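Local coordinates for protein enoyl-CoA hydratase (Mycobacterium avium, PDB 3OC7) that probably catalyses the hydration of enoyl-CoA thioesters in fatty acid metabolism, at residues A12-T17 with P54-V59; A99-I104 with P152-L157; A168-L173 with A180-E185. One frame throughout, in Å; residues are numbered along the deposited sequence.

Contact 1: residues A12-T17 with P54-V59; sequences AGPAAT and PAVRVV
Gly13 O, the carbonyl next to the Pro14 ring that rests on Val56, takes two backbone bonds. Ala16 N reaches it at 2.9 Å and Thr17 N at 3.0 Å. Gly13 is the N-cap residue of the short helix 14-17, so its carbonyl is tied into the first turn. The site lies at an edge of the sheet in the crotonase fold. Strand 9-12 is one of the two outermost strands of the six-stranded sheet within this chain. It runs antiparallel to strand 21-26, and helix 14-17 lies in the connection between them. Segment 54-59 leads into strand 58-63, which lies on the far side of strand 21-26. The contact therefore joins the chain just after one strand to the chain just before another, with a third strand between the two.

The contact is small and wholly apolar, with 96 Å² buried in all, about half of it on Pro14. Being a proline, Pro14 has no N-H to offer, which suits the first turn of a helix. Its ring instead presents CG and CD to the other segment. Val56 meets both with one methyl. Its CG1 lies opposite the backbone N (chi1 178°), which leaves CG2 beside that nitrogen and turned to the proline. The two side chains cross at about a right angle. Ala55 adds a looser, more exposed contact: its CB lies 4.3 Å from Pro14 CG.

Both partners have further neighbours. Val56 also packs on Ala22 of the intervening strand, and its carbonyl oxygen accepts from Arg108 NH2. Asp53 touches Pro14 and takes a hydrogen bond from Ala55 N. At the centre of the contact, Val56 CG2 stands 3.8 Å from Pro14 CG and 3.9 Å from Pro14 CD.

Contact 2: residues A99-I104 with P152-L157; sequences ALMRAI and PAIISL
Met101 reaches from helix 86-106 to Ile154 and Leu157 with a single atom, its terminal methyl CE. It supplies 75 of the 127 Å² buried here. The chain leaves the helix with CG opposite the carbonyl carbon and runs straight through chi2. It then bends at the sulfur, chi3 -58°, and this last turn carries CE to its partners.

Ile154 is touched in two places. Its carbonyl oxygen lies 3.6 Å from Met101 CE, and its CG2 methyl lies 3.8 Å from the same carbon. CG2 is the branch opposite the backbone N; CG1 lies beside that nitrogen. The same oxygen accepts a backbone hydrogen bond from Leu157 N at 3.2 Å. Leu157 brings its CD1 methyl to 4.0 Å from Met101 CE, so Met101 CE sits against both residues.

In the crotonase fold, helices pack against the sheet core, and here the long helix 86-106 meets the chain as it turns into helix 156-159. A type I turn from Ala153 to Ser156 sets up that entry. Ala94 and Met97, earlier in helix 86-106, also touch Ile154. Phe230 of helix 212-245 packs on both Met101 and Leu157.

A side-chain bond spans the turn. Ser156 OG donates to Pro152 O at 2.8 Å, with a C=O...donor angle of 154° and the donor tilted 23° from the carbonyl plane. Ser156 OG is also hydrogen-bonded to Tyr172 OH. Ser156 CB points away from segment 99-104; Leu221 of the third subunit packs on Ser156. Pro152 packs on Ser218 of that subunit. The Leu157 side chain lies about 5 Å from a bound 1,2-ethanediol, probably picked up from the crystallisation liquor.

Contact 3: residues A168-L173 with A180-E185; sequences AARYYL and ARRAEE
Tyr171 and Arg182 meet between two successive helices, 165-174 and 180-186. The backbones stay well apart: the closest CA atoms, those of Tyr171 and Ala183, are 11.0 Å from each other. Long side chains span the gap.

Arg182 is bent at chi2 (56°) and chi3, which folds its guanidinium back beside the Tyr171 hydroxyl. Tyr171 OH lies 2.9 Å from Arg182 NH1, at the edge of the guanidinium and in its plane. The phenol ring and that plane are turned 40° apart. The hydroxyl also sits over the centre of the Arg170 guanidinium, 3.7 Å above it. Arg170 CD in turn lies over one face of the Tyr171 ring, toward the rim, while Phe178 meets this ring from outside the two segments.

The arginines approach to 4.0 Å between Arg170 NH1 and Arg182 NH1. A water bridges them, accepting from Arg170 NH2 at 3.0 Å and from Arg182 NH1 at 3.2 Å. Each arginine also has a carboxylate. Arg182 NE donates to Glu185 OE1 at 3.0 Å, one helical turn on. Arg170 NE pairs with Glu176, in the link between the helices. The two glutamates probably offset the like charges, so this contact between successive helices of the crotonase fold can keep two guanidinium groups close.

The three contacts follow one another along the chain. Contacts 2 and 3 are neighbours, with centres 18 Å apart. They touch through Ser156 OG and Tyr172 OH, 2.9 Å apart and probably hydrogen-bonded, and through Pro152 CG and Tyr172 CD2 at 4.0 Å. Helices 156-159 and 165-174 are consecutive, and both contacts lean on the third subunit. Contact 1 stands apart, beside an outer strand of the sheet, though its nearest atoms are about 8 Å from those of contact 2. Its centre is 25 Å from that of contact 2 and 33 Å from that of contact 3, which lies across the chain's centre. Of the three, contact 2 lies deepest, near the bound 1,2-ethanediol.

Contact 1: residues A12-T17 with P54-V59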
loop_
_atom_site.group_PDB
_atom_site.type_symbol
_atom_site.label_atom_id
_atom_site.label_comp_id
_atom_site.label_asym_id
_atom_site.label_seq_id
_atom_site.Cartn_x
_atom_site.Cartn_y
_atom_site.Cartn_z
ATOM N N ALA A 12 -1.517 23.681 -26.086
ATOM C CA ALA A 12 -0.547 23.449 -27.171
ATOM C C ALA A 12 -0.620 22.000 -27.679
ATOM O O ALA A 12 -0.395 21.048 -26.916
ATOM C CB ALA A 12 0.877 23.803 -26.723
ATOM N N GLY A 13 -0.962 21.829 -28.955
ATOM C CA GLY A 13 -1.121 20.506 -29.576
ATOM C C GLY A 13 0.122 20.028 -30.321
ATOM O O GLY A 13 1.151 20.709 -30.288
ATOM N N PRO A 14 0.035 18.848 -30.983
ATOM C CA PRO A 14 1.159 18.200 -31.691
ATOM C C PRO A 14 1.981 19.094 -32.638
ATOM O O PRO A 14 3.208 18.979 -32.663
ATOM C CB PRO A 14 0.480 17.042 -32.435
ATOM C CG PRO A 14 -0.634 16.655 -31.511
ATOM C CD PRO A 14 -1.143 17.958 -30.930
ATOM N N ALA A 15 1.323 19.995 -33.365
ATOM C CA ALA A 15 2.019 20.906 -34.292
ATOM C C ALA A 15 2.946 21.922 -33.597
ATOM O O ALA A 15 3.874 22.457 -34.224
ATOM C CB ALA A 15 1.016 21.619 -35.201
ATOM N N ALA A 16 2.701 22.167 -32.307
ATOM C CA ALA A 16 3.522 23.066 -31.486
ATOM C C ALA A 16 4.479 22.323 -30.548
ATOM O O ALA A 16 5.559 22.832 -30.230
ATOM C CB ALA A 16 2.642 24.022 -30.693
ATOM N N THR A 17 4.072 21.139 -30.089
ATOM C CA THR A 17 4.906 20.332 -29.196
ATOM C C THR A 17 5.950 19.477 -29.927
ATOM O O THR A 17 6.983 19.136 -29.346
ATOM C CB THR A 17 4.061 19.407 -28.271
ATOM O OG1 THR A 17 3.334 18.458 -29.060
ATOM C CG2 THR A 17 3.097 20.217 -27.406
ATOM N N PRO A 54 -6.984 12.498 -32.771
ATOM C CA PRO A 54 -6.403 11.142 -32.874
ATOM C C PRO A 54 -4.865 11.084 -32.827
ATOM O O PRO A 54 -4.309 10.018 -32.550
ATOM C CB PRO A 54 -6.901 10.639 -34.243
ATOM C CG PRO A 54 -8.006 11.545 -34.630
ATOM C CD PRO A 54 -7.738 12.869 -33.984
ATOM N N ALA A 55 -4.196 12.201 -33.105
ATOM C CA ALA A 55 -2.727 12.290 -33.028
ATOM C C ALA A 55 -2.140 12.404 -31.593
ATOM O O ALA A 55 -0.927 12.268 -31.405
ATOM C CB ALA A 55 -2.217 13.441 -33.908
ATOM N N VAL A 56 -2.997 12.690 -30.609
ATOM C CA VAL A 56 -2.575 12.797 -29.204
ATOM C C VAL A 56 -2.672 11.442 -28.484
ATOM O O VAL A 56 -3.743 10.795 -28.502
ATOM C CB VAL A 56 -3.405 13.893 -28.454
ATOM C CG1 VAL A 56 -3.002 13.979 -26.960
ATOM C CG2 VAL A 56 -3.240 15.264 -29.117
ATOM N N ARG A 57 -1.556 11.016 -27.868
ATOM C CA ARG A 57 -1.513 9.784 -27.040
ATOM C C ARG A 57 -1.212 10.000 -25.526
ATOM O O ARG A 57 -1.346 9.063 -24.721
ATOM C CB ARG A 57 -0.608 8.702 -27.680
ATOM C CG ARG A 57 -1.186 8.134 -29.007
ATOM C CD ARG A 57 -0.478 6.876 -29.542
ATOM N NE ARG A 57 0.952 7.042 -29.812
ATOM C CZ ARG A 57 1.468 7.653 -30.882
ATOM N NH1 ARG A 57 0.676 8.190 -31.805
ATOM N NH2 ARG A 57 2.785 7.740 -31.021
ATOM N N VAL A 58 -0.870 11.237 -25.140
ATOM C CA VAL A 58 -0.546 11.588 -23.754
ATOM C C VAL A 58 -0.744 13.101 -23.524
ATOM O O VAL A 58 -0.566 13.895 -24.480
ATOM C CB VAL A 58 0.906 11.116 -23.383
ATOM C CG1 VAL A 58 1.961 11.794 -24.261
ATOM C CG2 VAL A 58 1.231 11.327 -21.891
ATOM N N VAL A 59 -1.124 13.487 -22.294
ATOM C CA VAL A 59 -1.230 14.901 -21.850
ATOM C C VAL A 59 -0.231 15.267 -20.746
ATOM O O VAL A 59 -0.028 14.463 -19.817
ATOM C CB VAL A 59 -2.659 15.164 -21.266
ATOM C CG1 VAL A 59 -2.788 16.570 -20.620
ATOM C CG2 VAL A 59 -3.726 14.980 -22.331
#

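Contact 2: residues A99-I104 with P152-L157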
loop_
_atom_site.group_PDB
_atom_site.type_symbol
_atom_site.label_atom_id
_atom_site.label_comp_id
_atom_site.label_asym_id
_atom_site.label_seq_id
_atom_site.Cartn_x
_atom_site.Cartn_y
_atom_site.Cartn_z
ATOM N N ALA A 99 -15.722 16.557 -9.545
ATOM C CA ALA A 99 -15.971 16.353 -10.980
ATOM C C ALA A 99 -14.739 16.590 -11.878
ATOM O O ALA A 99 -14.557 15.890 -12.890
ATOM C CB ALA A 99 -17.158 17.216 -11.440
ATOM N N LEU A 100 -13.897 17.553 -11.494
ATOM C CA LEU A 100 -12.641 17.806 -12.202
ATOM C C LEU A 100 -11.654 16.654 -12.029
ATOM O O LEU A 100 -11.059 16.191 -13.012
ATOM C CB LEU A 100 -12.027 19.166 -11.806
ATOM C CG LEU A 100 -10.659 19.515 -12.427
ATOM C CD1 LEU A 100 -10.736 19.579 -13.966
ATOM C CD2 LEU A 100 -10.159 20.835 -11.820
ATOM N N MET A 101 -11.474 16.206 -10.792
ATOM C CA MET A 101 -10.635 15.020 -10.540
ATOM C C MET A 101 -11.122 13.789 -11.305
ATOM O O MET A 101 -10.321 13.062 -11.928
ATOM C CB MET A 101 -10.546 14.722 -9.030
ATOM C CG MET A 101 -9.813 15.809 -8.184
ATOM S SD MET A 101 -9.518 15.277 -6.463
ATOM C CE MET A 101 -11.220 14.939 -5.923
ATOM N N ARG A 102 -12.433 13.565 -11.294
ATOM C CA ARG A 102 -13.043 12.426 -11.999
ATOM C C ARG A 102 -12.832 12.464 -13.543
ATOM O O ARG A 102 -12.609 11.409 -14.163
ATOM C CB ARG A 102 -14.539 12.259 -11.632
ATOM C CG ARG A 102 -15.138 10.916 -12.094
ATOM C CD ARG A 102 -16.522 10.566 -11.504
ATOM N NE ARG A 102 -16.864 9.174 -11.845
ATOM C CZ ARG A 102 -17.595 8.347 -11.106
ATOM N NH1 ARG A 102 -18.125 8.736 -9.943
ATOM N NH2 ARG A 102 -17.810 7.108 -11.551
ATOM N N ALA A 103 -12.874 13.661 -14.141
ATOM C CA ALA A 103 -12.601 13.835 -15.585
ATOM C C ALA A 103 -11.172 13.387 -15.957
ATOM O O ALA A 103 -10.957 12.716 -16.977
ATOM C CB ALA A 103 -12.851 15.285 -16.045
ATOM N N ILE A 104 -10.196 13.735 -15.105
ATOM C CA ILE A 104 -8.794 13.317 -15.312
ATOM C C ILE A 104 -8.697 11.773 -15.201
ATOM O O ILE A 104 -8.111 11.102 -16.070
ATOM C CB ILE A 104 -7.819 14.028 -14.298
ATOM C CG1 ILE A 104 -7.753 15.545 -14.555
ATOM C CG2 ILE A 104 -6.404 13.391 -14.335
ATOM C CD1 ILE A 104 -7.080 16.324 -13.448
ATOM N N PRO A 152 -8.871 17.623 5.206
ATOM C CA PRO A 152 -8.704 17.352 3.760
ATOM C C PRO A 152 -9.734 16.341 3.181
ATOM O O PRO A 152 -9.357 15.262 2.687
ATOM C CB PRO A 152 -7.248 16.837 3.657
ATOM C CG PRO A 152 -6.661 16.860 5.082
ATOM C CD PRO A 152 -7.821 16.984 6.025
ATOM N N ALA A 153 -11.025 16.698 3.222
ATOM C CA ALA A 153 -12.112 15.773 2.887
ATOM C C ALA A 153 -12.200 15.335 1.405
ATOM O O ALA A 153 -11.960 14.157 1.088
ATOM C CB ALA A 153 -13.476 16.301 3.430
ATOM N N ILE A 154 -12.529 16.272 0.515
ATOM C CA ILE A 154 -12.665 15.975 -0.921
ATOM C C ILE A 154 -11.383 15.404 -1.555
ATOM O O ILE A 154 -11.463 14.460 -2.379
ATOM C CB ILE A 154 -13.156 17.208 -1.725
ATOM C CG1 ILE A 154 -14.659 17.412 -1.472
ATOM C CG2 ILE A 154 -12.775 17.080 -3.254
ATOM C CD1 ILE A 154 -15.596 16.416 -2.214
ATOM N N ILE A 155 -10.218 15.941 -1.177
ATOM C CA ILE A 155 -8.959 15.478 -1.792
ATOM C C ILE A 155 -8.563 14.031 -1.392
ATOM O O ILE A 155 -7.732 13.400 -2.068
ATOM C CB ILE A 155 -7.782 16.474 -1.605
ATOM C CG1 ILE A 155 -7.390 16.625 -0.133
ATOM C CG2 ILE A 155 -8.095 17.849 -2.243
ATOM C CD1 ILE A 155 -6.256 17.622 0.102
ATOM N N SER A 156 -9.173 13.518 -0.311
ATOM C CA SER A 156 -9.014 12.110 0.123
ATOM C C SER A 156 -9.391 11.081 -0.966
ATOM O O SER A 156 -8.863 9.954 -0.977
ATOM C CB SER A 156 -9.783 11.822 1.436
ATOM O OG SER A 156 -9.212 12.487 2.569
ATOM N N LEU A 157 -10.284 11.475 -1.883
ATOM C CA LEU A 157 -10.712 10.619 -3.010
ATOM C C LEU A 157 -9.544 10.099 -3.895
ATOM O O LEU A 157 -9.592 8.963 -4.384
ATOM C CB LEU A 157 -11.759 11.340 -3.890
ATOM C CG LEU A 157 -13.144 11.585 -3.282
ATOM C CD1 LEU A 157 -13.951 12.566 -4.151
ATOM C CD2 LEU A 157 -13.891 10.267 -3.050
#

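Contact 3: residues A168-L173 with A180-E185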
loop_
_atom_site.group_PDB
_atom_site.type_symbol
_atom_site.label_atom_id
_atom_site.label_comp_id
_atom_site.label_asym_id
_atom_site.label_seq_id
_atom_site.Cartn_x
_atom_site.Cartn_y
_atom_site.Cartn_z
ATOM N N ALA A 168 -0.160 9.148 5.310
ATOM C CA ALA A 168 -1.424 9.887 5.310
ATOM C C ALA A 168 -1.780 10.324 6.744
ATOM O O ALA A 168 -2.073 11.513 6.996
ATOM C CB ALA A 168 -2.577 9.029 4.660
ATOM N N ALA A 169 -1.710 9.384 7.692
ATOM C CA ALA A 169 -2.030 9.690 9.104
ATOM C C ALA A 169 -1.076 10.739 9.718
ATOM O O ALA A 169 -1.529 11.673 10.399
ATOM C CB ALA A 169 -2.050 8.393 9.948
ATOM N N ARG A 170 0.224 10.606 9.465
ATOM C CA ARG A 170 1.194 11.602 9.970
ATOM C C ARG A 170 0.893 13.015 9.434
ATOM O O ARG A 170 0.627 13.942 10.221
ATOM C CB ARG A 170 2.649 11.201 9.628
ATOM C CG ARG A 170 3.706 12.246 10.060
ATOM C CD ARG A 170 5.111 11.933 9.539
ATOM N NE ARG A 170 6.105 12.912 10.012
ATOM C CZ ARG A 170 7.421 12.706 9.966
ATOM N NH1 ARG A 170 7.905 11.563 9.486
ATOM N NH2 ARG A 170 8.259 13.641 10.402
ATOM N N TYR A 171 0.901 13.180 8.109
ATOM C CA TYR A 171 0.863 14.514 7.494
ATOM C C TYR A 171 -0.524 15.221 7.600
ATOM O O TYR A 171 -0.570 16.453 7.722
ATOM C CB TYR A 171 1.487 14.502 6.062
ATOM C CG TYR A 171 3.007 14.273 6.091
ATOM C CD1 TYR A 171 3.859 15.221 6.669
ATOM C CD2 TYR A 171 3.583 13.100 5.585
ATOM C CE1 TYR A 171 5.255 15.008 6.735
ATOM C CE2 TYR A 171 5.002 12.881 5.644
ATOM C CZ TYR A 171 5.809 13.850 6.222
ATOM O OH TYR A 171 7.181 13.650 6.285
ATOM N N TYR A 172 -1.618 14.451 7.606
ATOM C CA TYR A 172 -2.985 14.964 7.922
ATOM C C TYR A 172 -3.078 15.584 9.348
ATOM O O TYR A 172 -3.827 16.558 9.568
ATOM C CB TYR A 172 -4.045 13.826 7.798
ATOM C CG TYR A 172 -4.661 13.530 6.399
ATOM C CD1 TYR A 172 -3.893 13.575 5.231
ATOM C CD2 TYR A 172 -6.004 13.112 6.271
ATOM C CE1 TYR A 172 -4.451 13.269 3.969
ATOM C CE2 TYR A 172 -6.570 12.815 5.004
ATOM C CZ TYR A 172 -5.784 12.885 3.866
ATOM O OH TYR A 172 -6.353 12.588 2.622
ATOM N N LEU A 173 -2.334 15.018 10.310
ATOM C CA LEU A 173 -2.455 15.420 11.728
ATOM C C LEU A 173 -1.376 16.403 12.228
ATOM O O LEU A 173 -1.663 17.222 13.119
ATOM C CB LEU A 173 -2.543 14.172 12.634
ATOM C CG LEU A 173 -3.709 13.206 12.341
ATOM C CD1 LEU A 173 -3.586 11.911 13.142
ATOM C CD2 LEU A 173 -5.076 13.881 12.556
ATOM N N ALA A 180 10.256 17.393 -2.407
ATOM C CA ALA A 180 10.036 16.411 -3.495
ATOM C C ALA A 180 10.516 14.982 -3.188
ATOM O O ALA A 180 9.825 14.009 -3.522
ATOM C CB ALA A 180 10.647 16.914 -4.818
ATOM N N ARG A 181 11.703 14.857 -2.583
ATOM C CA ARG A 181 12.248 13.559 -2.179
ATOM C C ARG A 181 11.303 12.810 -1.210
ATOM O O ARG A 181 11.022 11.598 -1.383
ATOM C CB ARG A 181 13.658 13.744 -1.591
ATOM N N ARG A 182 10.800 13.518 -0.196
ATOM C CA ARG A 182 9.818 12.932 0.743
ATOM C C ARG A 182 8.492 12.582 0.031
ATOM O O ARG A 182 7.937 11.479 0.254
ATOM C CB ARG A 182 9.591 13.844 1.966
ATOM C CG ARG A 182 8.644 13.308 3.085
ATOM C CD ARG A 182 9.018 11.942 3.705
ATOM N NE ARG A 182 10.394 11.872 4.193
ATOM C CZ ARG A 182 10.812 12.292 5.387
ATOM N NH1 ARG A 182 9.977 12.849 6.260
ATOM N NH2 ARG A 182 12.095 12.168 5.706
ATOM N N ALA A 183 8.036 13.450 -0.879
ATOM C CA ALA A 183 6.825 13.174 -1.663
ATOM C C ALA A 183 6.931 11.859 -2.509
ATOM O O ALA A 183 5.954 11.087 -2.610
ATOM C CB ALA A 183 6.435 14.401 -2.527
ATOM N N GLU A 184 8.118 11.581 -3.072
ATOM C CA GLU A 184 8.359 10.325 -3.784
ATOM C C GLU A 184 8.306 9.117 -2.833
ATOM O O GLU A 184 7.644 8.117 -3.125
ATOM C CB GLU A 184 9.699 10.364 -4.552
ATOM C CG GLU A 184 10.029 9.073 -5.355
ATOM C CD GLU A 184 11.450 9.023 -5.920
ATOM O OE1 GLU A 184 11.974 10.033 -6.435
ATOM O OE2 GLU A 184 12.069 7.933 -5.841
ATOM N N GLU A 185 9.000 9.221 -1.696
ATOM C CA GLU A 185 9.022 8.149 -0.677
ATOM C C GLU A 185 7.624 7.678 -0.227
ATOM O O GLU A 185 7.409 6.451 -0.059
ATOM C CB GLU A 185 9.854 8.566 0.562
ATOM C CG GLU A 185 11.385 8.645 0.350
ATOM C CD GLU A 185 12.141 9.388 1.459
ATOM O OE1 GLU A 185 11.568 9.646 2.542
ATOM O OE2 GLU A 185 13.334 9.720 1.242
HETATM O O HOH W 1 11.041 13.778 9.160
#